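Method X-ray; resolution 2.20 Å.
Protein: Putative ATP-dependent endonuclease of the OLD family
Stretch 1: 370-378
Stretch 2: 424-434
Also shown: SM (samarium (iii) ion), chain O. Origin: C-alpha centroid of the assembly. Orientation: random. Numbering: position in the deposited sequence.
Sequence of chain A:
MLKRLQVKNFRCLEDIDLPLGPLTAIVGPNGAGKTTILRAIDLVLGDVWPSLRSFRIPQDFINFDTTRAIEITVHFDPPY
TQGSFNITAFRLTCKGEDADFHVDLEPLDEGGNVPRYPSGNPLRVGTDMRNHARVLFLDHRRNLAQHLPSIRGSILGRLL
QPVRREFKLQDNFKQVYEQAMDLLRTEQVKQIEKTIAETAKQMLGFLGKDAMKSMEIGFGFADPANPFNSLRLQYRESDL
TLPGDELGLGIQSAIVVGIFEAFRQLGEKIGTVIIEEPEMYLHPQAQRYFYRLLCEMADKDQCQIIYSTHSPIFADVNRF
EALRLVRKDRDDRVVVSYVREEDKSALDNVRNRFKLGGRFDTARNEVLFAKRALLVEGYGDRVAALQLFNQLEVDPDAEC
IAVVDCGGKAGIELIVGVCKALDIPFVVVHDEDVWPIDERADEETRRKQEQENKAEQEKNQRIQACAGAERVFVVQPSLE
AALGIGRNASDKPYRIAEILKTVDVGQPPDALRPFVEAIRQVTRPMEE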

# COMPACT_ATOMS: atom_id res chain seq x y z
N ALA A 370 20.96 11.12 -11.35
CA ALA A 370 21.62 12.23 -10.70
C ALA A 370 20.77 13.48 -10.79
O ALA A 370 19.94 13.64 -11.69
CB ALA A 370 22.99 12.48 -11.33
N LYS A 371 20.99 14.39 -9.84
CA LYS A 371 20.39 15.72 -9.95
C LYS A 371 21.03 16.51 -11.09
O LYS A 371 20.33 17.28 -11.77
CB LYS A 371 20.53 16.48 -8.62
CG LYS A 371 19.68 15.91 -7.51
CD LYS A 371 19.85 16.70 -6.21
CE LYS A 371 18.94 16.19 -5.09
NZ LYS A 371 19.18 16.95 -3.81
N ARG A 372 22.33 16.32 -11.32
CA ARG A 372 23.09 17.05 -12.33
C ARG A 372 24.28 16.21 -12.76
O ARG A 372 24.79 15.39 -11.98
CB ARG A 372 23.56 18.41 -11.79
CG ARG A 372 22.66 19.57 -12.16
CD ARG A 372 22.21 20.33 -10.94
NE ARG A 372 23.36 20.74 -10.14
CZ ARG A 372 23.27 21.50 -9.06
NH1 ARG A 372 22.08 21.93 -8.65
NH2 ARG A 372 24.37 21.82 -8.39
N ALA A 373 24.74 16.42 -13.99
CA ALA A 373 25.86 15.66 -14.53
C ALA A 373 26.93 16.58 -15.09
O ALA A 373 26.62 17.54 -15.81
CB ALA A 373 25.40 14.69 -15.63
N LEU A 374 28.19 16.27 -14.77
CA LEU A 374 29.35 16.83 -15.46
C LEU A 374 29.85 15.78 -16.45
O LEU A 374 30.25 14.68 -16.05
CB LEU A 374 30.45 17.23 -14.46
CG LEU A 374 31.76 17.78 -15.09
CD1 LEU A 374 31.57 19.13 -15.81
CD2 LEU A 374 32.84 17.90 -14.05
N LEU A 375 29.81 16.12 -17.74
CA LEU A 375 30.21 15.20 -18.81
C LEU A 375 31.64 15.51 -19.23
O LEU A 375 31.92 16.63 -19.65
CB LEU A 375 29.26 15.36 -20.01
CG LEU A 375 27.79 15.32 -19.60
CD1 LEU A 375 26.84 15.30 -20.82
CD2 LEU A 375 27.53 14.09 -18.69
N VAL A 376 32.55 14.52 -19.12
CA VAL A 376 33.94 14.68 -19.56
C VAL A 376 34.29 13.55 -20.54
O VAL A 376 33.56 12.56 -20.69
CB VAL A 376 34.94 14.72 -18.38
CG1 VAL A 376 34.51 15.70 -17.33
CG2 VAL A 376 35.12 13.34 -17.77
N GLU A 377 35.42 13.74 -21.24
CA GLU A 377 35.81 12.81 -22.30
C GLU A 377 36.21 11.44 -21.76
O GLU A 377 35.81 10.41 -22.33
CB GLU A 377 36.97 13.35 -23.11
CG GLU A 377 36.64 14.57 -23.93
CD GLU A 377 37.89 15.17 -24.56
OE1 GLU A 377 38.40 14.59 -25.53
OE2 GLU A 377 38.39 16.20 -24.06
N GLY A 378 37.02 11.40 -20.71
CA GLY A 378 37.78 10.18 -20.49
C GLY A 378 38.19 9.99 -19.05
O GLY A 378 37.85 10.78 -18.17
N ILE A 424 17.77 16.39 -17.89
CA ILE A 424 18.78 16.30 -16.84
C ILE A 424 19.73 17.49 -17.02
O ILE A 424 20.25 17.68 -18.12
CB ILE A 424 19.54 14.97 -16.92
CG1 ILE A 424 18.55 13.81 -16.89
CG2 ILE A 424 20.51 14.84 -15.78
CD1 ILE A 424 19.08 12.55 -17.55
N PRO A 425 19.92 18.32 -16.00
CA PRO A 425 20.90 19.41 -16.13
C PRO A 425 22.30 18.84 -16.23
O PRO A 425 22.62 17.83 -15.59
CB PRO A 425 20.72 20.22 -14.84
CG PRO A 425 19.43 19.75 -14.27
CD PRO A 425 19.27 18.33 -14.69
N PHE A 426 23.14 19.49 -17.03
CA PHE A 426 24.48 18.96 -17.25
C PHE A 426 25.43 20.10 -17.62
O PHE A 426 25.01 21.16 -18.08
CB PHE A 426 24.49 17.89 -18.34
CG PHE A 426 24.12 18.42 -19.70
CD1 PHE A 426 22.80 18.50 -20.08
CD2 PHE A 426 25.10 18.89 -20.57
CE1 PHE A 426 22.45 19.02 -21.32
CE2 PHE A 426 24.77 19.40 -21.80
CZ PHE A 426 23.43 19.46 -22.19
N VAL A 427 26.72 19.86 -17.40
CA VAL A 427 27.79 20.68 -17.96
C VAL A 427 28.75 19.77 -18.72
O VAL A 427 29.02 18.63 -18.31
CB VAL A 427 28.51 21.48 -16.84
CG1 VAL A 427 29.74 22.22 -17.37
CG2 VAL A 427 27.54 22.46 -16.15
N VAL A 428 29.24 20.24 -19.86
CA VAL A 428 30.26 19.55 -20.64
C VAL A 428 31.61 20.26 -20.46
O VAL A 428 31.69 21.49 -20.58
CB VAL A 428 29.90 19.49 -22.13
CG1 VAL A 428 30.95 18.71 -22.86
CG2 VAL A 428 28.51 18.90 -22.35
N VAL A 429 32.68 19.49 -20.23
CA VAL A 429 34.04 19.99 -20.41
C VAL A 429 34.75 19.03 -21.35
O VAL A 429 34.70 17.82 -21.15
CB VAL A 429 34.85 20.09 -19.10
CG1 VAL A 429 35.89 21.20 -19.20
CG2 VAL A 429 33.97 20.24 -17.90
N HIS A 430 35.48 19.58 -22.32
CA HIS A 430 36.34 18.74 -23.15
C HIS A 430 37.52 19.57 -23.66
O HIS A 430 37.53 20.80 -23.60
CB HIS A 430 35.54 18.14 -24.30
CG HIS A 430 35.08 19.16 -25.29
ND1 HIS A 430 35.90 19.64 -26.29
CD2 HIS A 430 33.89 19.81 -25.43
CE1 HIS A 430 35.23 20.53 -27.01
NE2 HIS A 430 34.01 20.65 -26.51
N ASP A 431 38.51 18.86 -24.19
CA ASP A 431 39.68 19.51 -24.78
C ASP A 431 39.37 20.03 -26.17
O ASP A 431 38.54 19.47 -26.90
CB ASP A 431 40.87 18.55 -24.85
CG ASP A 431 41.48 18.23 -23.46
OD1 ASP A 431 41.16 18.97 -22.52
OD2 ASP A 431 42.24 17.24 -23.31
N GLU A 432 40.07 21.09 -26.57
CA GLU A 432 39.96 21.55 -27.95
C GLU A 432 40.65 20.59 -28.90
O GLU A 432 40.06 20.18 -29.92
CB GLU A 432 40.54 22.96 -28.08
CG GLU A 432 40.38 23.60 -29.46
CD GLU A 432 41.28 24.84 -29.60
OE1 GLU A 432 42.12 25.04 -28.70
OE2 GLU A 432 41.17 25.61 -30.58
N ASP A 433 41.90 20.22 -28.61
CA ASP A 433 42.66 19.25 -29.42
C ASP A 433 42.95 19.76 -30.83
O ASP A 433 42.94 18.99 -31.79
CB ASP A 433 41.95 17.91 -29.47
CG ASP A 433 42.12 17.13 -28.20
OD1 ASP A 433 43.19 17.30 -27.57
OD2 ASP A 433 41.22 16.36 -27.82
N VAL A 434 43.23 21.05 -30.94
CA VAL A 434 43.67 21.68 -32.17
C VAL A 434 45.08 22.20 -31.91
O VAL A 434 45.34 22.81 -30.87
CB VAL A 434 42.72 22.81 -32.56
CG1 VAL A 434 43.29 23.68 -33.72
CG2 VAL A 434 41.33 22.22 -32.84
SM SM O . 42.83 14.96 -23.48
O HOH W 1 36.92 15.98 -20.71
O HOH W 2 41.17 14.97 -25.77
O HOH W 3 44.06 15.99 -25.53

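Two neighbouring parallel β-strands, 372-376 and 426-431, are zipped together by backbone hydrogen bonds, packed with apolar side chains on both faces, and extended beyond the ladder by Glu377, whose carboxylate accepts a hydrogen bond from the backbone amide of Asp431, a ligand of the samarium ion.

The strand directions differ by 15°, and the ladder follows the usual parallel pattern, in which alternate residues of one strand bond to the residues before and after their partner. Ala373 N donates to Pro425 O (3.0 Å), and Ala373 O accepts from Val427 N (2.8 Å). Leu375 repeats the pattern: its N donates to Val427 O (2.7 Å, nearly linear), and its O accepts from Val429 N (3.0 Å). CA-H...O contacts supplement these bonds, mostly at the same carbonyl oxygens; the shortest is from Phe426 CA to Ala373 O at 2.9 Å. Pro425 suits the start of the ladder: lacking an amide hydrogen, it contributes its carbonyl, while its ring CB rests 3.4 Å from Arg372 CG.

The side chains alternate between the faces. Leu374 and Val427 share one face, where Leu374 CD1 reaches along the neighbouring strand, lying 3.9 Å from Val427 CG1 and 3.4 Å from Val429 CG2. Ala373, Leu375, Phe426 and Val428 share the other. Here the small Ala373 sits beside Phe426, their CB atoms 4.3 Å apart, and Leu375 CD1 touches both Phe426 and Val428, 4.0 Å from Phe426 CD2 and 4.3 Å from Val428 CG2. All these residues are buried, so apolar chains suit them; the β-branched valines also favour the extended backbone.

Beyond Leu375 the direct ladder gives way to water. Glu377 N and Val429 O are 4.1 Å apart, too far to bond, and water 1 bridges them, accepting from Glu377 N (2.7 Å) and donating to Val429 O (2.9 Å). The Glu377 side chain then continues the connection: its end comes nearer to the second stretch, and OE2 accepts a nearly linear hydrogen bond from Asp431 N (2.7 Å). A glutamate is long enough to reach this amide, and its carboxylate supplies the acceptor.

This arrangement gathers acidic groups. Like-charged carboxylates approach closely, Glu377 OE2 lying 4.2 Å from Asp431 OD1 and Glu377 OE1 4.0 Å from Asp433 OD2; water 2 lies 2.8 Å from Glu377 OE1 and 2.5 Å from Asp433 OD2. The samarium ion, bound by Asp431 OD2 at 2.4 Å, provides positive charge nearby, and water 3, 2.6 Å from SM, also lies 2.6 Å from Asp433 OD1, linking that carboxylate to the ion.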